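Local atomic coordinates of DNA mismatch repair protein MLH3 (Saccharomyces cerevisiae S288C, PDB entry 6RMN), a protein that works in DNA mismatch repair as part of the MutLbeta heterodimer, correcting insertion-deletion loops, and is represented here by its C-terminal domain. Residues D80-V85 / L118-T123; Q97-K102 / L156-S161; W103-E108 / T123-L128. One frame throughout, in Å; residues are numbered along the deposited sequence.

Followed from the N terminus, the chain runs through strand 82-85, helix 87-101, strand 106-110 and strand 117-124. Contact 1 (80-85 with 118-123) brings strand 82-85 beside strand 117-124 and closes a loop holding the helix and strand 106-110. Contact 3 (103-108 with 123-128) begins inside that loop and ends beyond it, so the two cross, sharing Thr123. Contact 2 (97-102 with 156-161) also starts within the loop of contact 1, crosses it, and encloses contact 3 entirely. Contacts 1 and 3 build one antiparallel sheet, their centres about 11 Å apart, whereas contact 2 ties the end of helix 87-101 to the loop after helix 136-151.

Contact 1 (D80-V85 / L118-T123); sequences DCCIEV and LLEIKT
Ile83 and Leu119 form the hydrogen-bonded pair at the middle of an antiparallel two-strand pairing, in which strand 82-85 runs along one edge of strand 117-124; strand 106-110 takes the other. Ile83 N donates to Leu119 O, and Leu119 N returns a bond of 2.7 Å to Ile83 O. On the face of Ile83 and Leu119, the neighbouring side chains of Cys81, Val85 and Ile121 are buried too: Phe93 covers Val85 and Leu119, Leu139 covers Cys81 and Ile83, and Ile121 packs on Leu78. Beta-branched Ile83, Val85 and Ile121 suit it, carrying their bulk close to the backbone. Ile83 has CG1 anti to its carbonyl carbon and an extended chi2 of 166°, and its CD1 meets CD1 of Ile121 at 3.6 Å, the two side chains crossing obliquely. The thiol of Cys81 is small enough to fit beside Ile121, SG lying 4.1 Å from CB.

The other face is looser and open to solvent. Leu118 lies alongside Glu84, its CD2 4.0 Å from Glu84 CG and 3.9 Å from Cys82 CB, while Glu120 merely brings CG near Cys82 SG. At Cys81, the carbonyl O accepts from Ile121 N, and a water takes a bond from Cys81 N (2.8 Å) and gives one to Ile121 O (2.7 Å).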
loop_
_atom_site.group_PDB
_atom_site.type_symbol
_atom_site.label_atom_id
_atom_site.label_comp_id
_atom_site.label_asym_id
_atom_site.label_seq_id
_atom_site.Cartn_x
_atom_site.Cartn_y
_atom_site.Cartn_z
ATOM N N ASP B 80 49.027 -0.874 -27.423
ATOM C CA ASP B 80 48.835 -1.259 -28.832
ATOM C C ASP B 80 47.401 -1.028 -29.335
ATOM O O ASP B 80 46.723 -1.960 -29.790
ATOM C CB ASP B 80 49.301 -2.718 -29.066
ATOM C CG ASP B 80 49.589 -3.081 -30.517
ATOM O OD1 ASP B 80 50.450 -2.408 -31.145
ATOM O OD2 ASP B 80 48.974 -4.049 -31.019
ATOM N N CYS B 81 46.939 0.219 -29.201
ATOM C CA CYS B 81 45.614 0.645 -29.629
ATOM C C CYS B 81 45.770 1.897 -30.480
ATOM O O CYS B 81 45.842 3.018 -29.963
ATOM C CB CYS B 81 44.693 0.869 -28.433
ATOM S SG CYS B 81 42.954 1.142 -28.870
ATOM N N CYS B 82 45.909 1.680 -31.795
ATOM C CA CYS B 82 46.073 2.728 -32.795
ATOM C C CYS B 82 44.979 2.572 -33.834
ATOM O O CYS B 82 44.811 1.493 -34.419
ATOM C CB CYS B 82 47.463 2.681 -33.421
ATOM S SG CYS B 82 48.815 2.625 -32.214
ATOM N N ILE B 83 44.199 3.639 -34.017
ATOM C CA ILE B 83 43.061 3.655 -34.927
ATOM C C ILE B 83 43.325 4.568 -36.122
ATOM O O ILE B 83 43.726 5.720 -35.949
ATOM C CB ILE B 83 41.749 3.997 -34.142
ATOM C CG1 ILE B 83 41.390 2.868 -33.136
ATOM C CG2 ILE B 83 40.567 4.299 -35.081
ATOM C CD1 ILE B 83 40.344 3.223 -32.099
ATOM N N GLU B 84 43.092 4.045 -37.337
ATOM C CA GLU B 84 43.240 4.804 -38.578
ATOM C C GLU B 84 42.031 5.727 -38.709
ATOM O O GLU B 84 40.890 5.285 -38.532
ATOM C CB GLU B 84 43.339 3.862 -39.789
ATOM C CG GLU B 84 44.755 3.407 -40.110
ATOM C CD GLU B 84 44.862 2.297 -41.140
ATOM O OE1 GLU B 84 44.217 2.405 -42.208
ATOM O OE2 GLU B 84 45.602 1.319 -40.885
ATOM N N VAL B 85 42.289 7.017 -38.967
ATOM C CA VAL B 85 41.262 8.058 -39.103
ATOM C C VAL B 85 41.491 8.952 -40.334
ATOM O O VAL B 85 42.636 9.142 -40.750
ATOM C CB VAL B 85 41.101 8.910 -37.805
ATOM C CG1 VAL B 85 40.416 8.121 -36.689
ATOM C CG2 VAL B 85 42.430 9.498 -37.328
ATOM N N LEU B 118 46.643 8.607 -37.718
ATOM C CA LEU B 118 46.483 7.613 -36.660
ATOM C C LEU B 118 46.144 8.224 -35.301
ATOM O O LEU B 118 46.777 9.193 -34.877
ATOM C CB LEU B 118 47.716 6.709 -36.549
ATOM C CG LEU B 118 47.735 5.488 -37.461
ATOM C CD1 LEU B 118 49.149 5.019 -37.691
ATOM C CD2 LEU B 118 46.895 4.344 -36.894
ATOM N N LEU B 119 45.150 7.627 -34.617
ATOM C CA LEU B 119 44.694 8.000 -33.281
ATOM C C LEU B 119 45.217 6.947 -32.302
ATOM O O LEU B 119 44.751 5.805 -32.311
ATOM C CB LEU B 119 43.151 8.070 -33.243
ATOM C CG LEU B 119 42.509 8.689 -32.007
ATOM C CD1 LEU B 119 42.631 10.187 -32.026
ATOM C CD2 LEU B 119 41.041 8.313 -31.925
ATOM N N GLU B 120 46.216 7.321 -31.495
ATOM C CA GLU B 120 46.812 6.413 -30.522
ATOM C C GLU B 120 46.134 6.608 -29.182
ATOM O O GLU B 120 46.358 7.632 -28.536
ATOM C CB GLU B 120 48.327 6.656 -30.420
ATOM C CG GLU B 120 49.072 5.739 -29.461
ATOM C CD GLU B 120 50.515 6.136 -29.203
ATOM O OE1 GLU B 120 51.400 5.259 -29.335
ATOM O OE2 GLU B 120 50.765 7.319 -28.867
ATOM N N ILE B 121 45.307 5.634 -28.766
ATOM C CA ILE B 121 44.623 5.688 -27.476
ATOM C C ILE B 121 45.552 5.155 -26.389
ATOM O O ILE B 121 45.981 3.999 -26.440
ATOM C CB ILE B 121 43.211 5.033 -27.487
ATOM C CG1 ILE B 121 42.223 5.881 -28.310
ATOM C CG2 ILE B 121 42.669 4.869 -26.079
ATOM C CD1 ILE B 121 41.954 5.360 -29.658
ATOM N N LYS B 122 45.867 6.028 -25.421
ATOM C CA LYS B 122 46.738 5.770 -24.278
ATOM C C LYS B 122 45.970 5.293 -23.046
ATOM O O LYS B 122 46.398 4.332 -22.410
ATOM C CB LYS B 122 47.597 7.007 -23.965
ATOM C CG LYS B 122 48.610 7.321 -25.067
ATOM C CD LYS B 122 49.604 8.400 -24.666
ATOM C CE LYS B 122 50.757 8.479 -25.643
ATOM N NZ LYS B 122 51.770 9.487 -25.231
ATOM N N THR B 123 44.864 5.967 -22.688
ATOM C CA THR B 123 44.061 5.600 -21.515
ATOM C C THR B 123 42.582 5.493 -21.847
ATOM O O THR B 123 42.089 6.193 -22.730
ATOM C CB THR B 123 44.276 6.564 -20.309
ATOM O OG1 THR B 123 43.588 7.797 -20.527
ATOM C CG2 THR B 123 45.748 6.818 -19.976
HETATM O O HOH W 1 47.790 2.238 -27.495
#

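Contact 2 (Q97-K102 / L156-S161); sequences QSEFKK and LPMDLS
Lys102 and Glu99 reach from the C-terminal end region of helix 87-101 to grip both backbone polar groups of Met158. Lys102 is extended beyond CG, so its aliphatic stem passes Met158, with CD 3.8 Å from CB, and its CG touches Leu160 CD1. The length of a lysine serves two purposes: apolar methylenes for the loop, and an ammonium at the tip. NZ donates to Met158 O at 2.7 Å, and also to Glu99 OE1 at 2.8 Å in a salt bridge met on the syn side of the carboxylate. In Glu99 the bend at chi2 (43°) turns CD toward the loop, where Met158 N gives OE2 a nearly straight bond of 2.8 Å from above the carboxylate plane. Thus each carboxylate oxygen has its own donor, which probably helps to offset the cost of burying the charge. Pro157 CB rests 3.4 Å from Glu99 OE1. An alanine at Glu99 would probably leave Met158 N without its acceptor and the Lys102 ammonium without its countercharge. Met158 itself turns its flexible thioether away, toward Trp103, Val68 and Val69. The arrangement is a salt-bridged i, i+3 pair near the end of a helix, docking an irregular loop through its main chain.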
loop_
_atom_site.group_PDB
_atom_site.type_symbol
_atom_site.label_atom_id
_atom_site.label_comp_id
_atom_site.label_asym_id
_atom_site.label_seq_id
_atom_site.Cartn_x
_atom_site.Cartn_y
_atom_site.Cartn_z
ATOM N N GLN B 97 40.357 16.808 -27.961
ATOM C CA GLN B 97 41.279 16.034 -27.107
ATOM C C GLN B 97 41.102 16.334 -25.603
ATOM O O GLN B 97 41.015 15.411 -24.797
ATOM C CB GLN B 97 42.736 16.253 -27.552
ATOM C CG GLN B 97 43.725 15.293 -26.900
ATOM C CD GLN B 97 45.144 15.729 -27.103
ATOM O OE1 GLN B 97 45.705 15.592 -28.189
ATOM N NE2 GLN B 97 45.756 16.259 -26.056
ATOM N N SER B 98 41.018 17.627 -25.256
ATOM C CA SER B 98 40.826 18.189 -23.911
ATOM C C SER B 98 39.511 17.706 -23.291
ATOM O O SER B 98 39.466 17.374 -22.099
ATOM C CB SER B 98 40.828 19.713 -23.988
ATOM O OG SER B 98 39.867 20.175 -24.928
ATOM N N GLU B 99 38.448 17.656 -24.111
ATOM C CA GLU B 99 37.124 17.195 -23.706
ATOM C C GLU B 99 37.116 15.692 -23.359
ATOM O O GLU B 99 36.599 15.317 -22.299
ATOM C CB GLU B 99 36.086 17.555 -24.782
ATOM C CG GLU B 99 34.664 17.695 -24.266
ATOM C CD GLU B 99 34.488 18.446 -22.960
ATOM O OE1 GLU B 99 35.050 19.557 -22.828
ATOM O OE2 GLU B 99 33.781 17.921 -22.068
ATOM N N PHE B 100 37.751 14.848 -24.209
ATOM C CA PHE B 100 37.833 13.396 -23.976
ATOM C C PHE B 100 38.652 13.019 -22.741
ATOM O O PHE B 100 38.356 11.995 -22.134
ATOM C CB PHE B 100 38.336 12.652 -25.218
ATOM C CG PHE B 100 37.277 12.417 -26.272
ATOM C CD1 PHE B 100 36.393 11.347 -26.168
ATOM C CD2 PHE B 100 37.163 13.265 -27.370
ATOM C CE1 PHE B 100 35.416 11.126 -27.149
ATOM C CE2 PHE B 100 36.186 13.047 -28.345
ATOM C CZ PHE B 100 35.318 11.980 -28.228
ATOM N N LYS B 101 39.666 13.846 -22.357
ATOM C CA LYS B 101 40.513 13.626 -21.166
ATOM C C LYS B 101 39.683 13.639 -19.873
ATOM O O LYS B 101 40.000 12.896 -18.948
ATOM C CB LYS B 101 41.656 14.668 -21.063
ATOM C CG LYS B 101 42.712 14.616 -22.173
ATOM C CD LYS B 101 43.863 13.634 -21.891
ATOM C CE LYS B 101 44.842 13.551 -23.042
ATOM N NZ LYS B 101 45.775 12.405 -22.887
ATOM N N LYS B 102 38.619 14.457 -19.817
ATOM C CA LYS B 102 37.713 14.571 -18.659
ATOM C C LYS B 102 36.954 13.264 -18.370
ATOM O O LYS B 102 36.526 13.040 -17.236
ATOM C CB LYS B 102 36.701 15.710 -18.874
ATOM C CG LYS B 102 37.333 17.079 -19.079
ATOM C CD LYS B 102 36.298 18.085 -19.536
ATOM C CE LYS B 102 36.942 19.389 -19.902
ATOM N NZ LYS B 102 35.943 20.402 -20.308
ATOM N N LEU B 156 26.633 19.364 -24.871
ATOM C CA LEU B 156 27.525 20.489 -24.596
ATOM C C LEU B 156 28.721 20.024 -23.769
ATOM O O LEU B 156 28.628 18.953 -23.164
ATOM C CB LEU B 156 26.813 21.740 -24.011
ATOM C CG LEU B 156 25.908 21.614 -22.796
ATOM C CD1 LEU B 156 26.709 21.673 -21.497
ATOM C CD2 LEU B 156 24.935 22.765 -22.765
ATOM N N PRO B 157 29.877 20.740 -23.797
ATOM C CA PRO B 157 31.061 20.253 -23.058
ATOM C C PRO B 157 30.934 20.298 -21.535
ATOM O O PRO B 157 30.138 21.072 -21.000
ATOM C CB PRO B 157 32.200 21.157 -23.563
ATOM C CG PRO B 157 31.643 21.896 -24.750
ATOM C CD PRO B 157 30.183 22.002 -24.504
ATOM N N MET B 158 31.720 19.454 -20.847
ATOM C CA MET B 158 31.747 19.365 -19.387
ATOM C C MET B 158 32.412 20.585 -18.784
ATOM O O MET B 158 33.631 20.717 -18.873
ATOM C CB MET B 158 32.499 18.102 -18.925
ATOM C CG MET B 158 31.608 16.951 -18.600
ATOM S SD MET B 158 30.400 17.248 -17.289
ATOM C CE MET B 158 31.425 17.200 -15.887
ATOM N N ASP B 159 31.631 21.475 -18.159
ATOM C CA ASP B 159 32.242 22.638 -17.534
ATOM C C ASP B 159 32.675 22.290 -16.113
ATOM O O ASP B 159 31.834 21.963 -15.266
ATOM C CB ASP B 159 31.344 23.881 -17.591
ATOM C CG ASP B 159 32.138 25.171 -17.565
ATOM O OD1 ASP B 159 32.911 25.414 -18.518
ATOM O OD2 ASP B 159 31.991 25.937 -16.591
ATOM N N LEU B 160 34.005 22.300 -15.884
ATOM C CA LEU B 160 34.633 21.983 -14.599
ATOM C C LEU B 160 35.105 23.247 -13.850
ATOM O O LEU B 160 35.679 23.131 -12.762
ATOM C CB LEU B 160 35.787 20.964 -14.773
ATOM C CG LEU B 160 35.476 19.628 -15.484
ATOM C CD1 LEU B 160 36.737 18.818 -15.698
ATOM C CD2 LEU B 160 34.496 18.794 -14.709
ATOM N N SER B 161 34.822 24.452 -14.418
ATOM C CA SER B 161 35.158 25.770 -13.853
ATOM C C SER B 161 34.463 26.017 -12.511
ATOM O O SER B 161 35.009 26.719 -11.659
ATOM C CB SER B 161 34.785 26.881 -14.830
ATOM O OG SER B 161 35.645 26.899 -15.957
#

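Contact 3 (W103-E108 / T123-L128); sequences WGIGYE and TLPEML
Ile105 CG1 sits at the apolar centre, touched by three side chains of the opposite segment: Pro125 CD at 3.9 Å, Leu124 CD2 at 4.0 Å and Leu128 CD2 at 4.0 Å. Leu128 meets it at about a right angle. With CG1 anti to the carbonyl carbon (chi1 -56°), the isoleucine offers its longer branch to Pro125 and Leu128, while CG2 lies near Leu124 CD2. Branched aliphatics fit this centre, which helix 136-151 completes with Leu139, Val142 and Leu143.

Outward from it, Pro125 lays its ring against the main chain, CG 3.3 Å from Trp103 O. A proline suits the N-cap position before helix 126-132 because a residue there needs no N-H for the helix's own bonding. The two glycines make the close approach possible. A side chain at Gly104 would press on Pro125; at Gly106 a CB would clash with the hydroxyl of Thr123.

The polar edge belongs to Thr123. Its OG1 lies between the backbone N and the carbonyl carbon (chi1 76°), the crowded position, and from there donates to Gly104 O at 2.9 Å, well above the carbonyl plane. Its backbone pairs with Gly106 in both directions, Gly106 N to Thr123 O at 3.0 Å and Thr123 N to Gly106 O at 3.2 Å.

Helix 87-101 closes in a Schellman motif, with Ile105 N bonded to Phe100 O and Gly104 N to Lys101 O, and Gly104 supplies the positive phi this turn needs. At the open end of the hairpin of strands 106-110 and 117-124, Gly106 stands opposite two residues, Lys122 and Thr123, which is a classic beta bulge.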
loop_
_atom_site.group_PDB
_atom_site.type_symbol
_atom_site.label_atom_id
_atom_site.label_comp_id
_atom_site.label_asym_id
_atom_site.label_seq_id
_atom_site.Cartn_x
_atom_site.Cartn_y
_atom_site.Cartn_z
ATOM N N TRP B 103 36.775 12.421 -19.402
ATOM C CA TRP B 103 36.088 11.136 -19.309
ATOM C C TRP B 103 37.057 9.947 -19.267
ATOM O O TRP B 103 36.627 8.814 -19.444
ATOM C CB TRP B 103 35.082 10.987 -20.463
ATOM C CG TRP B 103 34.031 12.054 -20.469
ATOM C CD1 TRP B 103 33.970 13.144 -21.291
ATOM C CD2 TRP B 103 32.933 12.178 -19.549
ATOM N NE1 TRP B 103 32.874 13.916 -20.970
ATOM C CE2 TRP B 103 32.228 13.352 -19.895
ATOM C CE3 TRP B 103 32.472 11.402 -18.471
ATOM C CZ2 TRP B 103 31.066 13.750 -19.224
ATOM C CZ3 TRP B 103 31.333 11.812 -17.793
ATOM C CH2 TRP B 103 30.664 12.991 -18.149
ATOM N N GLY B 104 38.340 10.212 -19.018
ATOM C CA GLY B 104 39.370 9.184 -18.926
ATOM C C GLY B 104 39.873 8.657 -20.255
ATOM O O GLY B 104 40.655 7.702 -20.280
ATOM N N ILE B 105 39.442 9.274 -21.370
ATOM C CA ILE B 105 39.843 8.877 -22.720
ATOM C C ILE B 105 41.030 9.755 -23.125
ATOM O O ILE B 105 40.849 10.933 -23.433
ATOM C CB ILE B 105 38.638 8.930 -23.720
ATOM C CG1 ILE B 105 37.454 8.052 -23.232
ATOM C CG2 ILE B 105 39.065 8.563 -25.161
ATOM C CD1 ILE B 105 36.107 8.602 -23.514
ATOM N N GLY B 106 42.234 9.177 -23.060
ATOM C CA GLY B 106 43.479 9.864 -23.372
ATOM C C GLY B 106 44.086 9.410 -24.678
ATOM O O GLY B 106 44.380 8.228 -24.838
ATOM N N TYR B 107 44.263 10.334 -25.629
ATOM C CA TYR B 107 44.852 9.989 -26.920
ATOM C C TYR B 107 45.833 11.034 -27.432
ATOM O O TYR B 107 46.003 12.094 -26.818
ATOM C CB TYR B 107 43.774 9.659 -27.987
ATOM C CG TYR B 107 42.734 10.735 -28.224
ATOM C CD1 TYR B 107 43.040 11.882 -28.952
ATOM C CD2 TYR B 107 41.432 10.584 -27.763
ATOM C CE1 TYR B 107 42.083 12.869 -29.184
ATOM C CE2 TYR B 107 40.465 11.559 -27.994
ATOM C CZ TYR B 107 40.796 12.701 -28.703
ATOM O OH TYR B 107 39.845 13.657 -28.948
ATOM N N GLU B 108 46.485 10.710 -28.567
ATOM C CA GLU B 108 47.417 11.551 -29.319
ATOM C C GLU B 108 47.092 11.393 -30.802
ATOM O O GLU B 108 46.880 10.270 -31.264
ATOM C CB GLU B 108 48.889 11.157 -29.053
ATOM C CG GLU B 108 49.406 11.482 -27.654
ATOM C CD GLU B 108 49.390 12.938 -27.219
ATOM O OE1 GLU B 108 49.693 13.822 -28.054
ATOM O OE2 GLU B 108 49.086 13.193 -26.030
ATOM N N THR B 123 44.864 5.967 -22.688
ATOM C CA THR B 123 44.061 5.600 -21.515
ATOM C C THR B 123 42.582 5.493 -21.847
ATOM O O THR B 123 42.089 6.193 -22.730
ATOM C CB THR B 123 44.276 6.564 -20.309
ATOM O OG1 THR B 123 43.588 7.797 -20.527
ATOM C CG2 THR B 123 45.748 6.818 -19.976
ATOM N N LEU B 124 41.875 4.629 -21.104
ATOM C CA LEU B 124 40.431 4.431 -21.201
ATOM C C LEU B 124 39.855 4.207 -19.814
ATOM O O LEU B 124 40.519 3.552 -19.020
ATOM C CB LEU B 124 40.095 3.215 -22.079
ATOM C CG LEU B 124 40.144 3.367 -23.603
ATOM C CD1 LEU B 124 39.604 2.101 -24.253
ATOM C CD2 LEU B 124 39.325 4.575 -24.087
ATOM N N PRO B 125 38.630 4.685 -19.482
ATOM C CA PRO B 125 38.067 4.368 -18.155
ATOM C C PRO B 125 37.680 2.885 -18.092
ATOM O O PRO B 125 37.527 2.261 -19.142
ATOM C CB PRO B 125 36.845 5.281 -18.061
ATOM C CG PRO B 125 36.419 5.496 -19.464
ATOM C CD PRO B 125 37.681 5.475 -20.299
ATOM N N GLU B 126 37.565 2.317 -16.888
ATOM C CA GLU B 126 37.252 0.893 -16.684
ATOM C C GLU B 126 35.977 0.407 -17.413
ATOM O O GLU B 126 36.014 -0.664 -18.015
ATOM C CB GLU B 126 37.206 0.539 -15.188
ATOM C CG GLU B 126 38.576 0.582 -14.518
ATOM C CD GLU B 126 39.450 -0.644 -14.720
ATOM O OE1 GLU B 126 39.543 -1.469 -13.783
ATOM O OE2 GLU B 126 40.048 -0.777 -15.813
ATOM N N MET B 127 34.888 1.197 -17.392
ATOM C CA MET B 127 33.625 0.901 -18.084
ATOM C C MET B 127 33.891 0.662 -19.563
ATOM O O MET B 127 33.445 -0.347 -20.111
ATOM C CB MET B 127 32.683 2.111 -18.030
ATOM C CG MET B 127 31.874 2.251 -16.793
ATOM S SD MET B 127 31.050 3.866 -16.935
ATOM C CE MET B 127 31.246 4.464 -15.236
ATOM N N LEU B 128 34.577 1.627 -20.211
ATOM C CA LEU B 128 34.872 1.601 -21.634
ATOM C C LEU B 128 35.872 0.507 -22.020
ATOM O O LEU B 128 35.716 -0.085 -23.086
ATOM C CB LEU B 128 35.303 2.992 -22.137
ATOM C CG LEU B 128 35.202 3.253 -23.666
ATOM C CD1 LEU B 128 33.831 2.846 -24.228
ATOM C CD2 LEU B 128 35.449 4.713 -23.987
#